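Long-range contacts in regulatory protein BlaR1 (PDB 1NRF), which probably senses beta-lactam antibiotics outside the cell through the C-terminal domain described here and transmits the signal across the membrane to the cytoplasm: residues Ile156-Gln161 and Ala212-Gly217; Pro61-Lys66 and Ser198-Thr203; Gln100-Phe105 and Thr112-Gln117. All coordinates share one frame; numbering follows the deposited sequence.

Contact 1 (Ile156-Gln161 and Ala212-Gly217); sequences ISPLEQ and AGWFIG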
loop_
_atom_site.group_PDB
_atom_site.type_symbol
_atom_site.label_atom_id
_atom_site.label_comp_id
_atom_site.label_asym_id
_atom_site.label_seq_id
_atom_site.Cartn_x
_atom_site.Cartn_y
_atom_site.Cartn_z
ATOM N N ILE A 156 0.292 8.812 6.213
ATOM C CA ILE A 156 0.010 9.233 4.842
ATOM C C ILE A 156 -1.495 9.106 4.627
ATOM O O ILE A 156 -2.135 8.253 5.230
ATOM C CB ILE A 156 0.764 8.323 3.824
ATOM C CG1 ILE A 156 0.622 8.870 2.395
ATOM C CG2 ILE A 156 0.210 6.889 3.903
ATOM C CD1 ILE A 156 1.570 8.184 1.367
ATOM N N SER A 157 -2.060 9.950 3.773
ATOM C CA SER A 157 -3.496 9.909 3.527
ATOM C C SER A 157 -3.837 9.040 2.343
ATOM O O SER A 157 -2.984 8.764 1.509
ATOM C CB SER A 157 -4.034 11.315 3.255
ATOM O OG SER A 157 -3.608 11.775 1.982
ATOM N N PRO A 158 -5.093 8.574 2.262
ATOM C CA PRO A 158 -5.524 7.733 1.133
ATOM C C PRO A 158 -5.239 8.453 -0.197
ATOM O O PRO A 158 -4.844 7.837 -1.180
ATOM C CB PRO A 158 -7.017 7.567 1.388
ATOM C CG PRO A 158 -7.085 7.523 2.893
ATOM C CD PRO A 158 -6.128 8.622 3.316
ATOM N N LEU A 159 -5.437 9.770 -0.202
ATOM C CA LEU A 159 -5.205 10.602 -1.380
ATOM C C LEU A 159 -3.709 10.665 -1.683
ATOM O O LEU A 159 -3.289 10.573 -2.844
ATOM C CB LEU A 159 -5.747 12.014 -1.133
ATOM C CG LEU A 159 -5.580 13.011 -2.280
ATOM C CD1 LEU A 159 -6.279 12.486 -3.521
ATOM C CD2 LEU A 159 -6.150 14.358 -1.869
ATOM N N GLU A 160 -2.906 10.828 -0.636
ATOM C CA GLU A 160 -1.458 10.873 -0.800
ATOM C C GLU A 160 -0.956 9.529 -1.330
ATOM O O GLU A 160 -0.063 9.475 -2.173
ATOM C CB GLU A 160 -0.785 11.205 0.529
ATOM C CG GLU A 160 -0.708 12.697 0.838
ATOM C CD GLU A 160 -0.196 12.991 2.255
ATOM O OE1 GLU A 160 0.200 14.142 2.510
ATOM O OE2 GLU A 160 -0.198 12.084 3.118
ATOM N N GLN A 161 -1.536 8.446 -0.837
ATOM C CA GLN A 161 -1.158 7.110 -1.287
ATOM C C GLN A 161 -1.298 7.013 -2.817
ATOM O O GLN A 161 -0.362 6.600 -3.505
ATOM C CB GLN A 161 -2.053 6.050 -0.623
ATOM C CG GLN A 161 -1.850 5.847 0.874
ATOM C CD GLN A 161 -0.799 4.784 1.201
ATOM O OE1 GLN A 161 -0.847 4.157 2.262
ATOM N NE2 GLN A 161 0.153 4.590 0.297
ATOM N N ALA A 212 -8.049 -0.900 11.913
ATOM C CA ALA A 212 -7.948 -0.075 10.714
ATOM C C ALA A 212 -7.417 -0.924 9.576
ATOM O O ALA A 212 -6.609 -1.819 9.792
ATOM C CB ALA A 212 -7.025 1.094 10.960
ATOM N N GLY A 213 -7.888 -0.651 8.364
ATOM C CA GLY A 213 -7.441 -1.414 7.215
ATOM C C GLY A 213 -7.137 -0.579 5.984
ATOM O O GLY A 213 -7.803 0.422 5.710
ATOM N N TRP A 214 -6.129 -1.015 5.234
ATOM C CA TRP A 214 -5.697 -0.343 4.014
ATOM C C TRP A 214 -5.656 -1.293 2.826
ATOM O O TRP A 214 -5.342 -2.473 2.958
ATOM C CB TRP A 214 -4.262 0.177 4.126
ATOM C CG TRP A 214 -3.985 1.490 4.773
ATOM C CD1 TRP A 214 -3.329 1.682 5.954
ATOM C CD2 TRP A 214 -4.122 2.791 4.176
ATOM N NE1 TRP A 214 -3.027 3.008 6.121
ATOM C CE2 TRP A 214 -3.499 3.717 5.049
ATOM C CE3 TRP A 214 -4.702 3.263 2.986
ATOM C CZ2 TRP A 214 -3.435 5.095 4.771
ATOM C CZ3 TRP A 214 -4.641 4.633 2.709
ATOM C CH2 TRP A 214 -4.010 5.531 3.599
ATOM N N PHE A 215 -5.965 -0.755 1.658
ATOM C CA PHE A 215 -5.848 -1.501 0.423
ATOM C C PHE A 215 -5.638 -0.473 -0.674
ATOM O O PHE A 215 -6.560 0.251 -1.061
ATOM C CB PHE A 215 -7.059 -2.378 0.115
ATOM C CG PHE A 215 -6.833 -3.269 -1.068
ATOM C CD1 PHE A 215 -5.745 -4.133 -1.089
ATOM C CD2 PHE A 215 -7.627 -3.166 -2.204
ATOM C CE1 PHE A 215 -5.440 -4.875 -2.230
ATOM C CE2 PHE A 215 -7.338 -3.901 -3.353
ATOM C CZ PHE A 215 -6.236 -4.759 -3.370
ATOM N N ILE A 216 -4.397 -0.401 -1.139
ATOM C CA ILE A 216 -4.004 0.536 -2.172
ATOM C C ILE A 216 -3.462 -0.248 -3.349
ATOM O O ILE A 216 -3.136 -1.420 -3.219
ATOM C CB ILE A 216 -2.901 1.507 -1.658
ATOM C CG1 ILE A 216 -1.567 0.762 -1.479
ATOM C CG2 ILE A 216 -3.335 2.114 -0.335
ATOM C CD1 ILE A 216 -0.424 1.654 -1.013
ATOM N N GLY A 217 -3.368 0.407 -4.499
ATOM C CA GLY A 217 -2.858 -0.257 -5.677
ATOM C C GLY A 217 -3.392 0.381 -6.941
ATOM O O GLY A 217 -3.838 1.526 -6.938
#
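Trp214 projects from strand 211-220 against Pro158 and Gln161, in the first turn of helix 158-170, and Ile216 against Gln161, so the contact packs a helix start onto the central sheet of the penicillin-binding fold. The indole supplies the largest share of buried surface, its six-membered ring pushed in among the backbone and side chains of the helix start. Pro158 CG packs 3.7 Å from Trp214 CH2. In the plane of the ring, the carbonyl O of Ile156 meets CZ2 edge-on at 3.4 Å, a place suited to the partly positive ring hydrogens. The indole NE1 donates to the carbonyl O of Ala60, which helps to fix the rotation of the ring. Gln161 bends at chi2 (-90°), bringing OE1 over one indole face, 3.6 Å above the plane and offset toward the rim. OE1 has a hydrogen-bond partner in Thr64 OG1, while Gln161 CG packs on the ring, 3.5 Å from Trp214 CH2. Ser157 caps the helix in a capping box with Glu160, whose carboxylate also forms a salt bridge with Arg58. The CG1-CD1 arm of Ile216 crosses Gln161 at about a right angle, with CD1 3.3 Å from Gln161 NE2.

Contact 2 (Pro61-Lys66 and Ser198-Thr203); sequences PASTYK and SGKTGT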
loop_
_atom_site.group_PDB
_atom_site.type_symbol
_atom_site.label_atom_id
_atom_site.label_comp_id
_atom_site.label_asym_id
_atom_site.label_seq_id
_atom_site.Cartn_x
_atom_site.Cartn_y
_atom_site.Cartn_z
ATOM N N PRO A 61 0.618 3.993 7.728
ATOM C CA PRO A 61 0.550 3.223 6.479
ATOM C C PRO A 61 0.502 1.701 6.652
ATOM O O PRO A 61 -0.048 0.989 5.807
ATOM C CB PRO A 61 1.793 3.685 5.731
ATOM C CG PRO A 61 2.766 3.984 6.857
ATOM C CD PRO A 61 1.897 4.717 7.846
ATOM N N ALA A 62 1.074 1.209 7.747
ATOM C CA ALA A 62 1.116 -0.226 8.033
ATOM C C ALA A 62 1.742 -0.996 6.859
ATOM O O ALA A 62 2.602 -0.465 6.154
ATOM C CB ALA A 62 -0.290 -0.743 8.333
ATOM N N SER A 63 1.323 -2.237 6.638
ATOM C CA SER A 63 1.894 -3.007 5.533
ATOM C C SER A 63 1.827 -2.367 4.137
ATOM O O SER A 63 2.463 -2.872 3.220
ATOM C CB SER A 63 1.265 -4.395 5.453
ATOM O OG SER A 63 1.892 -5.287 6.339
ATOM N N THR A 64 1.070 -1.282 3.953
ATOM C CA THR A 64 1.021 -0.658 2.621
ATOM C C THR A 64 2.381 -0.070 2.279
ATOM O O THR A 64 2.737 0.068 1.110
ATOM C CB THR A 64 -0.041 0.506 2.504
ATOM O OG1 THR A 64 0.329 1.614 3.339
ATOM C CG2 THR A 64 -1.418 0.007 2.874
ATOM N N TYR A 65 3.144 0.255 3.316
ATOM C CA TYR A 65 4.448 0.867 3.135
ATOM C C TYR A 65 5.545 -0.091 2.627
ATOM O O TYR A 65 6.585 0.352 2.122
ATOM C CB TYR A 65 4.876 1.518 4.461
ATOM C CG TYR A 65 6.199 2.209 4.362
ATOM C CD1 TYR A 65 6.317 3.415 3.680
ATOM C CD2 TYR A 65 7.355 1.607 4.854
ATOM C CE1 TYR A 65 7.550 4.002 3.473
ATOM C CE2 TYR A 65 8.599 2.181 4.659
ATOM C CZ TYR A 65 8.691 3.380 3.960
ATOM O OH TYR A 65 9.915 3.950 3.731
ATOM N N LYS A 66 5.313 -1.395 2.763
ATOM C CA LYS A 66 6.275 -2.406 2.324
ATOM C C LYS A 66 6.703 -2.245 0.855
ATOM O O LYS A 66 7.806 -2.639 0.467
ATOM C CB LYS A 66 5.693 -3.805 2.536
ATOM C CG LYS A 66 5.699 -4.307 3.975
ATOM C CD LYS A 66 5.011 -5.667 4.023
ATOM C CE LYS A 66 5.144 -6.348 5.369
ATOM N NZ LYS A 66 4.528 -5.577 6.459
ATOM N N SER A 198 -3.045 -4.868 -9.259
ATOM C CA SER A 198 -1.881 -4.810 -8.381
ATOM C C SER A 198 -2.390 -4.138 -7.100
ATOM O O SER A 198 -3.253 -3.253 -7.169
ATOM C CB SER A 198 -0.759 -3.956 -8.994
ATOM O OG SER A 198 -0.149 -4.587 -10.111
ATOM N N GLY A 199 -1.875 -4.561 -5.945
ATOM C CA GLY A 199 -2.300 -3.972 -4.691
ATOM C C GLY A 199 -1.603 -4.521 -3.462
ATOM O O GLY A 199 -0.833 -5.480 -3.539
ATOM N N LYS A 200 -1.874 -3.907 -2.315
ATOM C CA LYS A 200 -1.272 -4.335 -1.058
ATOM C C LYS A 200 -2.134 -3.926 0.134
ATOM O O LYS A 200 -2.576 -2.780 0.234
ATOM C CB LYS A 200 0.138 -3.751 -0.931
ATOM C CG LYS A 200 1.148 -4.728 -0.318
ATOM C CD LYS A 200 1.274 -4.519 1.176
ATOM C CE LYS A 200 1.617 -5.798 1.890
ATOM N NZ LYS A 200 0.384 -6.602 2.066
ATOM N N THR A 201 -2.376 -4.881 1.027
ATOM C CA THR A 201 -3.196 -4.652 2.220
ATOM C C THR A 201 -2.404 -4.118 3.401
ATOM O O THR A 201 -1.185 -4.223 3.448
ATOM C CB THR A 201 -3.857 -5.948 2.725
ATOM O OG1 THR A 201 -2.831 -6.899 3.040
ATOM C CG2 THR A 201 -4.798 -6.517 1.694
ATOM N N GLY A 202 -3.134 -3.578 4.370
ATOM C CA GLY A 202 -2.526 -3.052 5.573
ATOM C C GLY A 202 -3.516 -3.160 6.714
ATOM O O GLY A 202 -4.705 -2.874 6.541
ATOM N N THR A 203 -3.036 -3.602 7.872
ATOM C CA THR A 203 -3.885 -3.726 9.051
ATOM C C THR A 203 -3.212 -3.115 10.275
ATOM O O THR A 203 -2.009 -3.284 10.480
ATOM C CB THR A 203 -4.213 -5.196 9.378
ATOM O OG1 THR A 203 -4.939 -5.780 8.294
ATOM C CG2 THR A 203 -5.062 -5.277 10.644
#
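Lys200 bends at chi2 (-95°), which carries the far end of its chain alongside Ser63, with Lys200 CE 3.8 Å from Ser63 CB; a second bend at chi4 (-80°) turns NZ toward its polar partners. The two residues match the SxxK and KTG motifs of penicillin-binding proteins and serine beta-lactamases, and their meeting brings together two elements of the presumed active site, strand 195-205 and the start of helix 66-76. By similarity Ser63 is the serine acylated by the antibiotic. Its OG accepts a 2.7 Å hydrogen bond from Lys66 NZ; this lysine, unmodified here, is expected to carry an N6-carboxyl group in the working receptor. Lys200 NZ donates to the carbonyl O of Thr201 and also bonds to Ser111 OG, which links the strand to the loop before helix 113-123. The chains come close, with Ser63 CA 4.4 Å from Gly202 CA. Glycine fits there because a beta carbon would point at the serine turn and sit tight against Thr64 CG2. Ala62, with only a methyl, can pack its CB 3.7 Å from Thr203 O. Next along the chain, Thr64 ties the turn together: its OG1 donates to Pro61 O at 2.6 Å, lying 35° out of the carbonyl plane, and Thr64 N reaches Pro61 O from the same face at 3.1 Å.

Contact 3 (Gln100-Phe105 and Thr112-Gln117); sequences QDQDLF and TTWYFQ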
loop_
_atom_site.group_PDB
_atom_site.type_symbol
_atom_site.label_atom_id
_atom_site.label_comp_id
_atom_site.label_asym_id
_atom_site.label_seq_id
_atom_site.Cartn_x
_atom_site.Cartn_y
_atom_site.Cartn_z
ATOM N N GLN A 100 8.791 -19.275 8.452
ATOM C CA GLN A 100 9.453 -20.060 7.415
ATOM C C GLN A 100 10.342 -19.165 6.567
ATOM O O GLN A 100 10.229 -17.942 6.619
ATOM C CB GLN A 100 8.417 -20.759 6.536
ATOM C CG GLN A 100 7.219 -19.899 6.185
ATOM C CD GLN A 100 6.111 -20.700 5.537
ATOM O OE1 GLN A 100 6.233 -21.130 4.387
ATOM N NE2 GLN A 100 5.020 -20.919 6.277
ATOM N N ASP A 101 11.239 -19.776 5.796
ATOM C CA ASP A 101 12.140 -19.004 4.946
ATOM C C ASP A 101 11.342 -18.097 4.019
ATOM O O ASP A 101 10.468 -18.542 3.273
ATOM C CB ASP A 101 13.058 -19.935 4.144
ATOM C CG ASP A 101 14.072 -20.657 5.029
ATOM O OD1 ASP A 101 14.702 -19.985 5.874
ATOM O OD2 ASP A 101 14.244 -21.889 4.876
ATOM N N GLN A 102 11.646 -16.809 4.076
ATOM C CA GLN A 102 10.929 -15.845 3.266
ATOM C C GLN A 102 11.655 -15.422 2.011
ATOM O O GLN A 102 12.844 -15.677 1.826
ATOM C CB GLN A 102 10.586 -14.608 4.098
ATOM C CG GLN A 102 9.600 -14.886 5.217
ATOM C CD GLN A 102 8.214 -15.250 4.713
ATOM O OE1 GLN A 102 7.406 -15.821 5.446
ATOM N NE2 GLN A 102 7.930 -14.907 3.464
ATOM N N ASP A 103 10.898 -14.761 1.152
ATOM C CA ASP A 103 11.386 -14.259 -0.117
ATOM C C ASP A 103 10.767 -12.868 -0.243
ATOM O O ASP A 103 9.786 -12.581 0.436
ATOM C CB ASP A 103 10.877 -15.170 -1.229
ATOM C CG ASP A 103 11.592 -14.956 -2.525
ATOM O OD1 ASP A 103 11.246 -15.641 -3.506
ATOM O OD2 ASP A 103 12.506 -14.108 -2.563
ATOM N N LEU A 104 11.335 -12.001 -1.076
ATOM C CA LEU A 104 10.747 -10.673 -1.256
ATOM C C LEU A 104 9.299 -10.879 -1.683
ATOM O O LEU A 104 8.384 -10.297 -1.108
ATOM C CB LEU A 104 11.481 -9.876 -2.341
ATOM C CG LEU A 104 10.771 -8.603 -2.825
ATOM C CD1 LEU A 104 10.744 -7.552 -1.712
ATOM C CD2 LEU A 104 11.490 -8.065 -4.056
ATOM N N PHE A 105 9.114 -11.734 -2.686
ATOM C CA PHE A 105 7.791 -12.051 -3.215
ATOM C C PHE A 105 6.879 -12.770 -2.217
ATOM O O PHE A 105 5.658 -12.559 -2.225
ATOM C CB PHE A 105 7.929 -12.891 -4.484
ATOM C CG PHE A 105 8.200 -12.082 -5.717
ATOM C CD1 PHE A 105 9.184 -11.096 -5.718
ATOM C CD2 PHE A 105 7.471 -12.300 -6.883
ATOM C CE1 PHE A 105 9.441 -10.336 -6.865
ATOM C CE2 PHE A 105 7.718 -11.550 -8.035
ATOM C CZ PHE A 105 8.705 -10.565 -8.026
ATOM N N THR A 112 4.917 -10.651 5.628
ATOM C CA THR A 112 5.824 -11.166 6.645
ATOM C C THR A 112 6.628 -9.963 7.078
ATOM O O THR A 112 7.626 -9.606 6.460
ATOM C CB THR A 112 6.756 -12.241 6.074
ATOM O OG1 THR A 112 5.973 -13.368 5.659
ATOM C CG2 THR A 112 7.765 -12.687 7.124
ATOM N N THR A 113 6.156 -9.335 8.145
ATOM C CA THR A 113 6.763 -8.135 8.691
ATOM C C THR A 113 8.236 -8.224 9.030
ATOM O O THR A 113 8.988 -7.311 8.689
ATOM C CB THR A 113 5.988 -7.670 9.936
ATOM O OG1 THR A 113 4.636 -7.365 9.560
ATOM C CG2 THR A 113 6.626 -6.423 10.534
ATOM N N TRP A 114 8.663 -9.311 9.680
ATOM C CA TRP A 114 10.072 -9.428 10.059
ATOM C C TRP A 114 11.036 -9.297 8.887
ATOM O O TRP A 114 12.144 -8.788 9.046
ATOM C CB TRP A 114 10.349 -10.736 10.828
ATOM C CG TRP A 114 10.192 -12.037 10.060
ATOM C CD1 TRP A 114 9.159 -12.921 10.159
ATOM C CD2 TRP A 114 11.143 -12.630 9.164
ATOM N NE1 TRP A 114 9.411 -14.031 9.395
ATOM C CE2 TRP A 114 10.623 -13.880 8.774
ATOM C CE3 TRP A 114 12.390 -12.229 8.658
ATOM C CZ2 TRP A 114 11.304 -14.740 7.899
ATOM C CZ3 TRP A 114 13.071 -13.086 7.785
ATOM C CH2 TRP A 114 12.523 -14.327 7.418
ATOM N N TYR A 115 10.604 -9.732 7.708
ATOM C CA TYR A 115 11.443 -9.661 6.510
ATOM C C TYR A 115 11.838 -8.230 6.144
ATOM O O TYR A 115 13.011 -7.937 5.918
ATOM C CB TYR A 115 10.718 -10.307 5.329
ATOM C CG TYR A 115 11.508 -10.302 4.040
ATOM C CD1 TYR A 115 11.634 -9.143 3.280
ATOM C CD2 TYR A 115 12.148 -11.462 3.591
ATOM C CE1 TYR A 115 12.378 -9.141 2.110
ATOM C CE2 TYR A 115 12.888 -11.470 2.425
ATOM C CZ TYR A 115 13.001 -10.313 1.690
ATOM O OH TYR A 115 13.733 -10.323 0.526
ATOM N N PHE A 116 10.849 -7.345 6.073
ATOM C CA PHE A 116 11.108 -5.955 5.727
ATOM C C PHE A 116 11.744 -5.209 6.891
ATOM O O PHE A 116 12.537 -4.288 6.689
ATOM C CB PHE A 116 9.811 -5.270 5.268
ATOM C CG PHE A 116 9.211 -5.899 4.038
ATOM C CD1 PHE A 116 8.387 -7.024 4.142
ATOM C CD2 PHE A 116 9.552 -5.436 2.766
ATOM C CE1 PHE A 116 7.923 -7.681 2.996
ATOM C CE2 PHE A 116 9.095 -6.085 1.617
ATOM C CZ PHE A 116 8.280 -7.211 1.732
ATOM N N GLN A 117 11.410 -5.624 8.109
ATOM C CA GLN A 117 11.974 -5.009 9.305
ATOM C C GLN A 117 13.488 -5.217 9.340
ATOM O O GLN A 117 14.254 -4.271 9.530
ATOM C CB GLN A 117 11.342 -5.625 10.553
ATOM C CG GLN A 117 10.455 -4.675 11.337
ATOM C CD GLN A 117 9.651 -5.388 12.408
ATOM O OE1 GLN A 117 9.135 -4.761 13.334
ATOM N NE2 GLN A 117 9.529 -6.703 12.279
#
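Tyr115 meets Gln102, Asp103 and Leu104 where the loop leading into helix 104-110 packs on the first turn of helix 113-123, in the helical part of the penicillin-binding fold. With CG anti to the backbone N (chi1 -179°), the phenol extends from its helix, and CD2 comes 3.5 Å from Gln102 CB. Gln102, bent at chi2, meets Thr112 tip to tip, with Thr112 CG2 3.4 Å from Gln102 CG. Asp103 O lies over one face of the Tyr115 ring, 3.8 Å above the plane and displaced toward the rim. Leu104 CB packs 3.7 Å from Tyr115 OH. A tyrosine serves here because its flank is apolar while its hydroxyl can be hydrogen-bonded in the interior, as it is to Ser84 O. Ser84 OG accepts from Leu104 N and thus bonds Ser84 to both segments; Leu104 N also makes a weak bond to Asp103 OD2. Trp114 adjoins, with Gln100 O at its edge, 3.6 Å from CZ2; the indole stacks on Tyr93 and donates through NE1 to Trp98 O. In sequence the segments flank Ser111, which bonds Lys200, and Phe116 touches Lys66, so the contact probably helps to position this side of the presumed active site. Leu104 and Phe116 cross at about a right angle, CD1 to CE2 at 4.0 Å, and Tyr115 CD1 stands 3.9 Å above the centre of the Phe116 ring.

Running from the N terminus, the chain opens contact 2 at residues 61-66, just ahead of helix 66-76. Contact 3 then opens and closes at once, joining residues 100-105 to 112-117 and staying nested inside the long loop that contact 2 will close. Contact 1 opens next, at 156-161; residues 198-203 close contact 2, and residues 212-217 close contact 1, so these two cross. Their strands, 195-205 and 211-220, are sheet neighbours, with a probable hydrogen bond of 2.7 Å from Trp214 N to Gly202 O. Contact 3 touches contact 2 through Phe116 and Lys66, tying the helical part to the cleft, but its nearest atoms stay about 13 Å from contact 1.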